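Local coordinates for tail fiber protein (Acinetobacter phage AM24, PDB 5W5P) that probably binds and breaks down the capsular polysaccharide of its Acinetobacter host as the trimeric tailspike of the phage, at residues L349-E354 with D388-A393; A393-T398 with E421-T426; N411-Y416 with N430-G435; R417-G422 with R438-P443. One frame throughout, in Å; residues are numbered along the deposited sequence.

Contact 1. Residues L349-E354 with D388-A393; sequences LKCLIE and DVKFTA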
loop_
_atom_site.group_PDB
_atom_site.type_symbol
_atom_site.label_atom_id
_atom_site.label_comp_id
_atom_site.label_asym_id
_atom_site.label_seq_id
_atom_site.Cartn_x
_atom_site.Cartn_y
_atom_site.Cartn_z
ATOM N N LEU A 349 23.322 -16.490 -4.083
ATOM C CA LEU A 349 22.181 -16.768 -3.218
ATOM C C LEU A 349 21.012 -17.376 -3.981
ATOM O O LEU A 349 20.194 -18.076 -3.377
ATOM C CB LEU A 349 21.734 -15.489 -2.512
ATOM C CG LEU A 349 22.823 -14.816 -1.672
ATOM C CD1 LEU A 349 22.275 -13.592 -0.961
ATOM C CD2 LEU A 349 23.416 -15.808 -0.673
ATOM N N LYS A 350 20.930 -17.127 -5.291
ATOM C CA LYS A 350 19.891 -17.683 -6.161
ATOM C C LYS A 350 18.495 -17.347 -5.642
ATOM O O LYS A 350 17.627 -18.212 -5.507
ATOM C CB LYS A 350 20.074 -19.191 -6.344
ATOM C CG LYS A 350 21.339 -19.551 -7.091
ATOM C CD LYS A 350 21.462 -21.047 -7.268
ATOM C CE LYS A 350 22.717 -21.412 -8.039
ATOM N NZ LYS A 350 22.769 -20.738 -9.363
ATOM N N CYS A 351 18.285 -16.068 -5.352
ATOM C CA CYS A 351 16.990 -15.583 -4.907
ATOM C C CYS A 351 16.952 -14.070 -5.067
ATOM O O CYS A 351 17.992 -13.407 -5.084
ATOM C CB CYS A 351 16.706 -15.983 -3.454
ATOM S SG CYS A 351 17.711 -15.149 -2.208
ATOM N N LEU A 352 15.737 -13.537 -5.202
ATOM C CA LEU A 352 15.541 -12.096 -5.210
ATOM C C LEU A 352 15.438 -11.534 -3.801
ATOM O O LEU A 352 15.873 -10.404 -3.551
ATOM C CB LEU A 352 14.280 -11.745 -5.998
ATOM C CG LEU A 352 14.503 -11.533 -7.493
ATOM C CD1 LEU A 352 13.174 -11.419 -8.208
ATOM C CD2 LEU A 352 15.364 -10.289 -7.729
ATOM N N ILE A 353 14.866 -12.303 -2.879
ATOM C CA ILE A 353 14.703 -11.886 -1.494
ATOM C C ILE A 353 15.082 -13.053 -0.595
ATOM O O ILE A 353 14.665 -14.191 -0.832
ATOM C CB ILE A 353 13.265 -11.418 -1.193
ATOM C CG1 ILE A 353 12.950 -10.138 -1.969
ATOM C CG2 ILE A 353 13.076 -11.204 0.304
ATOM C CD1 ILE A 353 11.490 -9.758 -1.948
ATOM N N GLU A 354 15.885 -12.775 0.422
ATOM C CA GLU A 354 16.195 -13.734 1.465
ATOM C C GLU A 354 15.582 -13.240 2.767
ATOM O O GLU A 354 15.737 -12.068 3.122
ATOM C CB GLU A 354 17.706 -13.914 1.616
ATOM C CG GLU A 354 18.112 -14.642 2.886
ATOM C CD GLU A 354 19.616 -14.734 3.049
ATOM O OE1 GLU A 354 20.292 -15.227 2.119
ATOM O OE2 GLU A 354 20.125 -14.311 4.111
ATOM N N ASP A 388 12.240 -17.273 -5.694
ATOM C CA ASP A 388 12.164 -15.816 -5.609
ATOM C C ASP A 388 12.396 -15.328 -4.181
ATOM O O ASP A 388 13.113 -14.344 -3.966
ATOM C CB ASP A 388 10.814 -15.319 -6.135
ATOM C CG ASP A 388 10.688 -15.451 -7.647
ATOM O OD1 ASP A 388 11.619 -15.038 -8.371
ATOM O OD2 ASP A 388 9.647 -15.962 -8.116
ATOM N N VAL A 389 11.816 -16.010 -3.194
ATOM C CA VAL A 389 11.930 -15.643 -1.781
ATOM C C VAL A 389 12.431 -16.872 -1.027
ATOM O O VAL A 389 11.720 -17.881 -0.941
ATOM C CB VAL A 389 10.595 -15.154 -1.202
ATOM C CG1 VAL A 389 10.761 -14.709 0.247
ATOM C CG2 VAL A 389 10.007 -14.031 -2.061
ATOM N N LYS A 390 13.641 -16.794 -0.478
ATOM C CA LYS A 390 14.282 -17.923 0.193
ATOM C C LYS A 390 14.269 -17.734 1.704
ATOM O O LYS A 390 14.674 -16.678 2.208
ATOM C CB LYS A 390 15.722 -18.108 -0.289
ATOM C CG LYS A 390 15.868 -19.161 -1.361
ATOM C CD LYS A 390 17.321 -19.417 -1.706
ATOM C CE LYS A 390 17.419 -20.345 -2.900
ATOM N NZ LYS A 390 18.799 -20.432 -3.423
ATOM N N PHE A 391 13.830 -18.767 2.419
ATOM C CA PHE A 391 13.768 -18.753 3.875
ATOM C C PHE A 391 13.442 -20.161 4.359
ATOM O O PHE A 391 13.038 -21.032 3.581
ATOM C CB PHE A 391 12.729 -17.748 4.388
ATOM C CG PHE A 391 11.319 -18.048 3.955
ATOM C CD1 PHE A 391 10.830 -17.567 2.753
ATOM C CD2 PHE A 391 10.478 -18.807 4.757
ATOM C CE1 PHE A 391 9.528 -17.842 2.356
ATOM C CE2 PHE A 391 9.179 -19.085 4.367
ATOM C CZ PHE A 391 8.704 -18.601 3.166
ATOM N N THR A 392 13.623 -20.375 5.661
ATOM C CA THR A 392 13.215 -21.607 6.325
ATOM C C THR A 392 12.210 -21.256 7.413
ATOM O O THR A 392 12.505 -20.445 8.298
ATOM C CB THR A 392 14.418 -22.344 6.916
ATOM O OG1 THR A 392 15.458 -22.433 5.935
ATOM C CG2 THR A 392 14.025 -23.741 7.356
ATOM N N ALA A 393 11.023 -21.849 7.335
ATOM C CA ALA A 393 9.986 -21.658 8.337
ATOM C C ALA A 393 10.182 -22.625 9.500
ATOM O O ALA A 393 10.850 -23.655 9.380
ATOM C CB ALA A 393 8.594 -21.846 7.724
#
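The aliphatic chain of Lys-390 packs against Cys-351, with its CG 3.9 Å from Cys-351 CB and its CB and CD equally near that carbon. Extended all the way beyond CG, the side chain carries its ammonium group past the cysteine to the end of the short helix 346-349. There NZ donates to Leu-349 O at 2.7 Å, from a position tilted 25° out of the carbonyl plane, and weakly to Lys-350 O at 3.3 Å. Asn-385 O is a further acceptor, so three backbone oxygens, two of them from 349-354, gather round the charge and would be expected to favour it. Lys-350 leaves the helix with positive phi, and its own amine leads away from the contact to a salt bridge with Asp-383.

Beyond this polar end the two segments run as neighbouring parallel strands, a pair near the end of one face of the parallel beta-helix that forms the shaft of the spike. Asp-388 O takes two successive amides, Ile-353 N at 2.9 Å and, with a bent and weak bond, Leu-352 N at 3.0 Å. The next link returns across the pair, from Lys-390 N to Ile-353 O at 2.8 Å. Ile-353 and Val-389 share the face turned to the interior of the coil. Val-389 CG1, anti to its backbone N (chi1 -177°), approaches Ile-353 CG2 to 4.2 Å, and both side chains rest on Phe-369 of the strand 365-375. On the other face Glu-354 accompanies Lys-390, and its carboxylate reaches Lys-324 in a long, weak ion pair.

Contact 2. Residues A393-T398 with E421-T426; sequences ASLSGT and EGQVVT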
loop_
_atom_site.group_PDB
_atom_site.type_symbol
_atom_site.label_atom_id
_atom_site.label_comp_id
_atom_site.label_asym_id
_atom_site.label_seq_id
_atom_site.Cartn_x
_atom_site.Cartn_y
_atom_site.Cartn_z
ATOM N N ALA A 393 11.023 -21.849 7.335
ATOM C CA ALA A 393 9.986 -21.658 8.337
ATOM C C ALA A 393 10.182 -22.625 9.500
ATOM O O ALA A 393 10.850 -23.655 9.380
ATOM C CB ALA A 393 8.594 -21.846 7.724
ATOM N N SER A 394 9.588 -22.281 10.639
ATOM C CA SER A 394 9.672 -23.100 11.849
ATOM C C SER A 394 8.411 -23.958 11.922
ATOM O O SER A 394 7.389 -23.550 12.475
ATOM C CB SER A 394 9.833 -22.220 13.083
ATOM O OG SER A 394 9.685 -22.975 14.273
ATOM N N LEU A 395 8.486 -25.167 11.360
ATOM C CA LEU A 395 7.309 -26.016 11.220
ATOM C C LEU A 395 7.416 -27.323 12.002
ATOM O O LEU A 395 6.643 -28.249 11.741
ATOM C CB LEU A 395 7.044 -26.312 9.743
ATOM C CG LEU A 395 6.709 -25.109 8.863
ATOM C CD1 LEU A 395 6.826 -25.490 7.398
ATOM C CD2 LEU A 395 5.318 -24.597 9.181
ATOM N N SER A 396 8.343 -27.421 12.962
ATOM C CA SER A 396 8.482 -28.671 13.706
ATOM C C SER A 396 7.293 -28.918 14.631
ATOM O O SER A 396 7.002 -30.071 14.968
ATOM C CB SER A 396 9.789 -28.677 14.500
ATOM O OG SER A 396 9.682 -27.888 15.671
ATOM N N GLY A 397 6.599 -27.862 15.051
ATOM C CA GLY A 397 5.385 -28.012 15.830
ATOM C C GLY A 397 4.149 -27.727 14.999
ATOM O O GLY A 397 4.237 -27.044 13.977
ATOM N N THR A 398 2.992 -28.249 15.415
ATOM C CA THR A 398 1.762 -27.969 14.680
ATOM C C THR A 398 1.279 -26.542 14.904
ATOM O O THR A 398 0.573 -25.989 14.054
ATOM C CB THR A 398 0.659 -28.961 15.076
ATOM O OG1 THR A 398 0.397 -28.874 16.484
ATOM C CG2 THR A 398 1.061 -30.388 14.721
ATOM N N GLU A 421 10.468 -24.519 -1.069
ATOM C CA GLU A 421 9.437 -25.548 -1.025
ATOM C C GLU A 421 9.106 -25.926 0.415
ATOM O O GLU A 421 9.993 -26.045 1.265
ATOM C CB GLU A 421 9.885 -26.786 -1.809
ATOM C CG GLU A 421 11.164 -27.433 -1.288
ATOM C CD GLU A 421 12.376 -27.149 -2.164
ATOM O OE1 GLU A 421 12.876 -28.097 -2.809
ATOM O OE2 GLU A 421 12.828 -25.980 -2.206
ATOM N N GLY A 422 7.809 -26.087 0.685
ATOM C CA GLY A 422 7.324 -26.548 1.968
ATOM C C GLY A 422 7.363 -25.541 3.096
ATOM O O GLY A 422 6.983 -25.890 4.219
ATOM N N GLN A 423 7.800 -24.309 2.848
ATOM C CA GLN A 423 7.957 -23.319 3.905
ATOM C C GLN A 423 6.800 -22.333 3.978
ATOM O O GLN A 423 6.818 -21.438 4.829
ATOM C CB GLN A 423 9.271 -22.555 3.718
ATOM C CG GLN A 423 10.492 -23.444 3.594
ATOM C CD GLN A 423 10.568 -24.493 4.687
ATOM O OE1 GLN A 423 10.788 -24.176 5.857
ATOM N NE2 GLN A 423 10.394 -25.756 4.307
ATOM N N VAL A 424 5.803 -22.472 3.108
ATOM C CA VAL A 424 4.643 -21.593 3.067
ATOM C C VAL A 424 3.399 -22.438 3.282
ATOM O O VAL A 424 3.270 -23.532 2.720
ATOM C CB VAL A 424 4.556 -20.822 1.734
ATOM C CG1 VAL A 424 3.173 -20.216 1.553
ATOM C CG2 VAL A 424 5.626 -19.748 1.678
ATOM N N VAL A 425 2.483 -21.928 4.101
ATOM C CA VAL A 425 1.269 -22.641 4.453
ATOM C C VAL A 425 0.044 -22.065 3.747
ATOM O O VAL A 425 -0.798 -22.821 3.257
ATOM C CB VAL A 425 1.083 -22.658 5.986
ATOM C CG1 VAL A 425 -0.368 -22.761 6.351
ATOM C CG2 VAL A 425 1.854 -23.833 6.584
ATOM N N THR A 426 -0.071 -20.743 3.662
ATOM C CA THR A 426 -1.230 -20.094 3.058
ATOM C C THR A 426 -0.796 -19.295 1.839
ATOM O O THR A 426 0.087 -18.437 1.938
ATOM C CB THR A 426 -1.939 -19.167 4.055
ATOM O OG1 THR A 426 -2.254 -19.889 5.255
ATOM C CG2 THR A 426 -3.219 -18.608 3.447
#
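Ala-393 and Gln-423 form the closely fitted part of this contact. The backbone N of Ala-393 donates to Gln-423 OE1 at 2.8 Å, in the plane of the side-chain amide and on a lone pair of its oxygen. The other end of that amide is held as well: NE2 gives a nearly straight bond of 3.1 Å to Glu-421 O, which lies in the amide plane. A bend at chi2 (-49°) folds CD of the glutamine back over its own segment, and the two bonds together fix the rotation of the flat group. Ala-393 CB packs against the backbone of the same residue, 3.4 Å from Gln-423 O.

Leu-395 makes the second close approach. Its CD1 sits 3.2 Å from the carbonyl oxygen of Gly-422, a glycine whose positive phi turns the chain just before Gln-423. The other methyl meets its neighbour much more loosely, with CD2 4.4 Å from Val-425 CG2. On the solvent side, Ser-396 and Glu-421 are exposed residues.

The leucine end of the contact is covered by the second subunit: Leu-395 O accepts a hydrogen bond from Arg-450 of that subunit, and Val-425 packs on Thr-447 of the same subunit. Two irregular loops that link successive strands of the parallel beta-helix, one after strand 389-390 and one before strand 427-428, are thus joined through a glutamine amide and a leucine where the coil meets a neighbouring subunit of the trimer.

Contact 3. Residues N411-Y416 with N430-G435; sequences NWTNAY and NAFSGG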
loop_
_atom_site.group_PDB
_atom_site.type_symbol
_atom_site.label_atom_id
_atom_site.label_comp_id
_atom_site.label_asym_id
_atom_site.label_seq_id
_atom_site.Cartn_x
_atom_site.Cartn_y
_atom_site.Cartn_z
ATOM N N ASN A 411 0.603 -12.893 -6.564
ATOM C CA ASN A 411 1.888 -12.634 -7.197
ATOM C C ASN A 411 1.996 -13.378 -8.526
ATOM O O ASN A 411 1.217 -14.284 -8.823
ATOM C CB ASN A 411 3.042 -13.047 -6.281
ATOM C CG ASN A 411 2.963 -12.393 -4.914
ATOM O OD1 ASN A 411 3.387 -11.247 -4.735
ATOM N ND2 ASN A 411 2.412 -13.121 -3.937
ATOM N N TRP A 412 2.988 -12.987 -9.323
ATOM C CA TRP A 412 3.235 -13.569 -10.638
ATOM C C TRP A 412 4.719 -13.865 -10.775
ATOM O O TRP A 412 5.551 -12.967 -10.604
ATOM C CB TRP A 412 2.796 -12.622 -11.766
ATOM C CG TRP A 412 2.816 -13.237 -13.141
ATOM C CD1 TRP A 412 1.737 -13.679 -13.851
ATOM C CD2 TRP A 412 3.965 -13.470 -13.974
ATOM N NE1 TRP A 412 2.141 -14.174 -15.067
ATOM C CE2 TRP A 412 3.501 -14.058 -15.168
ATOM C CE3 TRP A 412 5.339 -13.243 -13.824
ATOM C CZ2 TRP A 412 4.360 -14.422 -16.205
ATOM C CZ3 TRP A 412 6.191 -13.611 -14.851
ATOM C CH2 TRP A 412 5.699 -14.194 -16.027
ATOM N N THR A 413 5.047 -15.111 -11.109
ATOM C CA THR A 413 6.427 -15.498 -11.352
ATOM C C THR A 413 6.492 -16.383 -12.588
ATOM O O THR A 413 5.492 -16.959 -13.022
ATOM C CB THR A 413 7.042 -16.231 -10.146
ATOM O OG1 THR A 413 8.463 -16.319 -10.307
ATOM C CG2 THR A 413 6.463 -17.641 -10.011
ATOM N N ASN A 414 7.691 -16.460 -13.170
ATOM C CA ASN A 414 7.997 -17.446 -14.197
ATOM C C ASN A 414 9.313 -18.144 -13.885
ATOM O O ASN A 414 9.929 -18.735 -14.778
ATOM C CB ASN A 414 8.027 -16.815 -15.593
ATOM C CG ASN A 414 9.126 -15.772 -15.752
ATOM O OD1 ASN A 414 9.770 -15.364 -14.786
ATOM N ND2 ASN A 414 9.329 -15.326 -16.985
ATOM N N ALA A 415 9.754 -18.073 -12.636
ATOM C CA ALA A 415 10.966 -18.731 -12.192
ATOM C C ALA A 415 10.647 -20.169 -11.795
ATOM O O ALA A 415 9.493 -20.604 -11.806
ATOM C CB ALA A 415 11.591 -17.956 -11.034
ATOM N N TYR A 416 11.685 -20.928 -11.444
ATOM C CA TYR A 416 11.455 -22.299 -11.012
ATOM C C TYR A 416 10.550 -22.341 -9.787
ATOM O O TYR A 416 9.612 -23.146 -9.723
ATOM C CB TYR A 416 12.781 -22.998 -10.727
ATOM C CG TYR A 416 12.612 -24.487 -10.588
ATOM C CD1 TYR A 416 12.431 -25.287 -11.707
ATOM C CD2 TYR A 416 12.608 -25.093 -9.341
ATOM C CE1 TYR A 416 12.260 -26.655 -11.590
ATOM C CE2 TYR A 416 12.435 -26.461 -9.214
ATOM C CZ TYR A 416 12.262 -27.234 -10.343
ATOM O OH TYR A 416 12.095 -28.591 -10.228
ATOM N N ASN A 430 -1.803 -16.807 -6.845
ATOM C CA ASN A 430 -0.480 -16.653 -7.433
ATOM C C ASN A 430 -0.408 -17.320 -8.800
ATOM O O ASN A 430 -1.111 -18.301 -9.077
ATOM C CB ASN A 430 0.588 -17.249 -6.512
ATOM C CG ASN A 430 0.640 -16.561 -5.160
ATOM O OD1 ASN A 430 1.067 -15.404 -5.049
ATOM N ND2 ASN A 430 0.200 -17.266 -4.124
ATOM N N ALA A 431 0.469 -16.792 -9.650
ATOM C CA ALA A 431 0.670 -17.307 -10.997
ATOM C C ALA A 431 2.069 -17.894 -11.121
ATOM O O ALA A 431 3.051 -17.243 -10.756
ATOM C CB ALA A 431 0.465 -16.213 -12.037
ATOM N N PHE A 432 2.155 -19.115 -11.638
ATOM C CA PHE A 432 3.420 -19.834 -11.796
ATOM C C PHE A 432 3.624 -20.148 -13.275
ATOM O O PHE A 432 3.554 -21.303 -13.695
ATOM C CB PHE A 432 3.432 -21.106 -10.948
ATOM C CG PHE A 432 3.016 -20.881 -9.529
ATOM C CD1 PHE A 432 3.947 -20.501 -8.578
ATOM C CD2 PHE A 432 1.692 -21.040 -9.145
ATOM C CE1 PHE A 432 3.565 -20.286 -7.271
ATOM C CE2 PHE A 432 1.305 -20.826 -7.838
ATOM C CZ PHE A 432 2.240 -20.451 -6.898
ATOM N N SER A 433 3.881 -19.110 -14.059
ATOM C CA SER A 433 4.041 -19.284 -15.495
ATOM C C SER A 433 5.267 -20.147 -15.785
ATOM O O SER A 433 6.341 -19.936 -15.215
ATOM C CB SER A 433 4.154 -17.912 -16.164
ATOM O OG SER A 433 4.763 -17.989 -17.436
ATOM N N GLY A 434 5.094 -21.149 -16.649
ATOM C CA GLY A 434 6.161 -22.075 -16.970
ATOM C C GLY A 434 6.478 -23.099 -15.900
ATOM O O GLY A 434 7.243 -24.035 -16.169
ATOM N N GLY A 435 5.933 -22.951 -14.696
ATOM C CA GLY A 435 6.116 -23.926 -13.643
ATOM C C GLY A 435 4.787 -24.475 -13.166
ATOM O O GLY A 435 3.850 -24.622 -13.959
HETATM O O HOH W 1 7.010 -16.429 -19.120
#
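Asn-430 OD1 is gripped twice by Asn-411. The side-chain ND2 donates at 2.9 Å, in the plane of the acceptor amide, and the backbone N at 3.0 Å from a position tilted 31° out of that plane. The two amides lie side by side, pointing the same way, their planes only 5° apart. Asn-411 OD1 in turn accepts from Asn-372, so three asparagines are linked in a row; Asn-430 ND2 is satisfied by Phe-408 O and Gln-427. Such rows of hydrogen-bonded asparagines are a known feature of parallel beta-helices, and here the row marks the start of strands 412-413 and 431-432. The strands pair in parallel through Ala-431 N to Asn-411 O at 2.7 Å, then Thr-413 N to Ala-431 O, then Ser-433 N to Thr-413 O.

On one face of the pair, the indole of Trp-412 spans two partners: CD1 meets Ala-431 CB at 3.4 Å, and CZ2 meets Ser-433 CB at 3.5 Å. Tyr-329 of the third subunit stacks on the same indole.

On the other face, Thr-413 CG2 approaches Phe-432 CD1 at 4.1 Å. Thr-413 OG1, anti to its backbone N (chi1 -167°), is hydrogen-bonded to Asp-388 and accepts from Ala-415 N at 3.2 Å, closing an ST turn. Past the strands, a type II turn from Phe-432 to Gly-435, with Gly-435 N bonded to Phe-432 O, reverses the chain.

Contact 4. Residues R417-G422 with R438-P443; sequences RMWSEG and RRHQAP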
loop_
_atom_site.group_PDB
_atom_site.type_symbol
_atom_site.label_atom_id
_atom_site.label_comp_id
_atom_site.label_asym_id
_atom_site.label_seq_id
_atom_site.Cartn_x
_atom_site.Cartn_y
_atom_site.Cartn_z
ATOM N N ARG A 417 10.796 -21.463 -8.817
ATOM C CA ARG A 417 9.987 -21.418 -7.611
ATOM C C ARG A 417 9.810 -19.975 -7.166
ATOM O O ARG A 417 10.667 -19.119 -7.403
ATOM C CB ARG A 417 10.618 -22.235 -6.481
ATOM C CG ARG A 417 10.216 -23.703 -6.481
ATOM C CD ARG A 417 10.630 -24.378 -5.186
ATOM N NE ARG A 417 10.232 -25.779 -5.154
ATOM C CZ ARG A 417 11.020 -26.790 -5.502
ATOM N NH1 ARG A 417 12.263 -26.559 -5.911
ATOM N NH2 ARG A 417 10.565 -28.030 -5.440
HETATM N N MSE A 418 8.688 -19.721 -6.504
HETATM C CA MSE A 418 8.441 -18.413 -5.924
HETATM C C MSE A 418 8.952 -18.348 -4.484
HETATM O O MSE A 418 9.336 -17.277 -4.006
HETATM C CB MSE A 418 6.957 -18.073 -5.979
HETATM C CG MSE A 418 6.675 -16.600 -5.740
HETATM SE SE MSE A 418 4.776 -16.230 -5.555
HETATM C CE MSE A 418 4.224 -16.584 -7.396
ATOM N N TRP A 419 8.962 -19.496 -3.802
ATOM C CA TRP A 419 9.439 -19.564 -2.427
ATOM C C TRP A 419 10.046 -20.938 -2.173
ATOM O O TRP A 419 9.852 -21.881 -2.945
ATOM C CB TRP A 419 8.312 -19.261 -1.428
ATOM C CG TRP A 419 7.152 -20.213 -1.491
ATOM C CD1 TRP A 419 7.089 -21.463 -0.947
ATOM C CD2 TRP A 419 5.887 -19.989 -2.127
ATOM N NE1 TRP A 419 5.867 -22.028 -1.204
ATOM C CE2 TRP A 419 5.110 -21.145 -1.929
ATOM C CE3 TRP A 419 5.338 -18.924 -2.845
ATOM C CZ2 TRP A 419 3.814 -21.268 -2.424
ATOM C CZ3 TRP A 419 4.055 -19.048 -3.337
ATOM C CH2 TRP A 419 3.306 -20.209 -3.122
ATOM N N SER A 420 10.799 -21.035 -1.077
ATOM C CA SER A 420 11.389 -22.310 -0.684
ATOM C C SER A 420 10.296 -23.346 -0.461
ATOM O O SER A 420 9.320 -23.092 0.251
ATOM C CB SER A 420 12.222 -22.142 0.588
ATOM O OG SER A 420 13.304 -21.254 0.393
ATOM N N GLU A 421 10.468 -24.519 -1.069
ATOM C CA GLU A 421 9.437 -25.548 -1.025
ATOM C C GLU A 421 9.106 -25.926 0.415
ATOM O O GLU A 421 9.993 -26.045 1.265
ATOM C CB GLU A 421 9.885 -26.786 -1.809
ATOM C CG GLU A 421 11.164 -27.433 -1.288
ATOM C CD GLU A 421 12.376 -27.149 -2.164
ATOM O OE1 GLU A 421 12.876 -28.097 -2.809
ATOM O OE2 GLU A 421 12.828 -25.980 -2.206
ATOM N N GLY A 422 7.809 -26.087 0.685
ATOM C CA GLY A 422 7.324 -26.548 1.968
ATOM C C GLY A 422 7.363 -25.541 3.096
ATOM O O GLY A 422 6.983 -25.890 4.219
ATOM N N ARG A 438 2.251 -27.047 -7.533
ATOM C CA ARG A 438 2.476 -28.253 -6.741
ATOM C C ARG A 438 3.930 -28.379 -6.299
ATOM O O ARG A 438 4.205 -28.875 -5.202
ATOM C CB ARG A 438 2.048 -29.483 -7.543
ATOM C CG ARG A 438 1.986 -30.759 -6.725
ATOM C CD ARG A 438 1.569 -31.949 -7.572
ATOM N NE ARG A 438 0.192 -31.848 -8.047
ATOM C CZ ARG A 438 -0.870 -32.125 -7.296
ATOM N NH1 ARG A 438 -0.704 -32.507 -6.036
ATOM N NH2 ARG A 438 -2.092 -32.013 -7.802
ATOM N N ARG A 439 4.865 -27.920 -7.133
ATOM C CA ARG A 439 6.293 -27.993 -6.839
ATOM C C ARG A 439 6.672 -27.247 -5.562
ATOM O O ARG A 439 7.708 -27.550 -4.955
ATOM C CB ARG A 439 7.053 -27.450 -8.057
ATOM C CG ARG A 439 8.417 -26.838 -7.804
ATOM C CD ARG A 439 8.913 -26.120 -9.045
ATOM N NE ARG A 439 8.679 -26.894 -10.261
ATOM C CZ ARG A 439 8.758 -26.399 -11.493
ATOM N NH1 ARG A 439 9.071 -25.124 -11.686
ATOM N NH2 ARG A 439 8.529 -27.179 -12.536
ATOM N N HIS A 440 5.853 -26.292 -5.127
ATOM C CA HIS A 440 6.142 -25.544 -3.911
ATOM C C HIS A 440 5.808 -26.313 -2.639
ATOM O O HIS A 440 6.161 -25.847 -1.550
ATOM C CB HIS A 440 5.386 -24.212 -3.928
ATOM C CG HIS A 440 5.786 -23.313 -5.056
ATOM N ND1 HIS A 440 5.489 -23.593 -6.373
ATOM C CD2 HIS A 440 6.486 -22.154 -5.066
ATOM C CE1 HIS A 440 5.982 -22.641 -7.145
ATOM N NE2 HIS A 440 6.589 -21.754 -6.376
ATOM N N GLN A 441 5.153 -27.472 -2.759
ATOM C CA GLN A 441 4.726 -28.285 -1.612
ATOM C C GLN A 441 3.878 -27.472 -0.638
ATOM O O GLN A 441 4.034 -27.570 0.580
ATOM C CB GLN A 441 5.922 -28.910 -0.888
ATOM C CG GLN A 441 7.011 -29.446 -1.791
ATOM C CD GLN A 441 6.518 -30.532 -2.710
ATOM O OE1 GLN A 441 5.685 -31.353 -2.325
ATOM N NE2 GLN A 441 7.031 -30.550 -3.937
ATOM N N ALA A 442 2.979 -26.657 -1.173
ATOM C CA ALA A 442 2.179 -25.806 -0.311
ATOM C C ALA A 442 0.706 -26.198 -0.381
ATOM O O ALA A 442 0.241 -26.705 -1.406
ATOM C CB ALA A 442 2.333 -24.328 -0.694
ATOM N N PRO A 443 -0.052 -25.986 0.694
ATOM C CA PRO A 443 -1.492 -26.264 0.636
ATOM C C PRO A 443 -2.178 -25.415 -0.424
ATOM O O PRO A 443 -1.760 -24.296 -0.729
ATOM C CB PRO A 443 -1.984 -25.904 2.046
ATOM C CG PRO A 443 -0.768 -25.997 2.913
ATOM C CD PRO A 443 0.379 -25.566 2.040
HETATM O O HOH W 2 5.089 -24.212 0.896
#
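His-440 is held by three neighbours. Its NE2 accepts the backbone N-H of selenomethionine Met-418 in an almost straight bond of 2.9 Å, Arg-417 CG lies over one ring face, toward its rim, in a CH-pi contact, and the CD2 edge of the imidazole stands over the centre of the Trp-419 ring. This edge-to-face pair has centroids 4.5 Å apart and planes at 55°. Trp-419 CG lies between its backbone N and carbonyl carbon (chi1 61°), and CZ2 meets Ala-442 CB at 3.8 Å.

Arg-417 grips a single backbone oxygen side-on. NE at 3.1 Å and NH2 at 2.9 Å both reach Arg-439 O, from the same face of its carbonyl plane. Arg-439 CG lies over one face of that guanidinium, and Glu-421 OE1 over the opposite face in a long, weak ion pair, by charge alone. His-440 O receives Gly-422 N at 2.8 Å and a water that also accepts from Trp-419 NE1.

These bonds fasten the 3-10 turn 438-440 to the last coils of the beta-helix, where the chain leaves the shaft for the antiparallel C-terminal domain. In the second shell, His-440 ND1 donates to Ala-437 O, fixing the ring's rotation, and Phe-408 stacks on Trp-419. Arg-439 bonds through NH1 to Tyr-416 O and makes a cation-pi contact with the tyrosine ring, while Arg-438 forms a salt bridge with Asp-454 of the second subunit.

Overall arrangement
Contacts 1 and 3 are the buried ones, each a parallel strand pair on a different face of the coil, whereas contacts 2 and 4 join loops and are only partly buried. Backbone strand pairing dominates contacts 1 and 3, although Lys-390 also grips carbonyls in contact 1; in contacts 2 and 4 side-chain-to-backbone bonds carry more of the contact. The sequence 411-422 ties the set together: it starts as a strand in contact 3, runs beside 388-389 of contact 1, where Met-418 O accepts from Val-389 N at 2.9 Å, and ends in contact 4. Contact 2 shares Ala-393 with contact 1. Contacts 2 and 4 both meet the second subunit; contacts 2 and 3 meet the third.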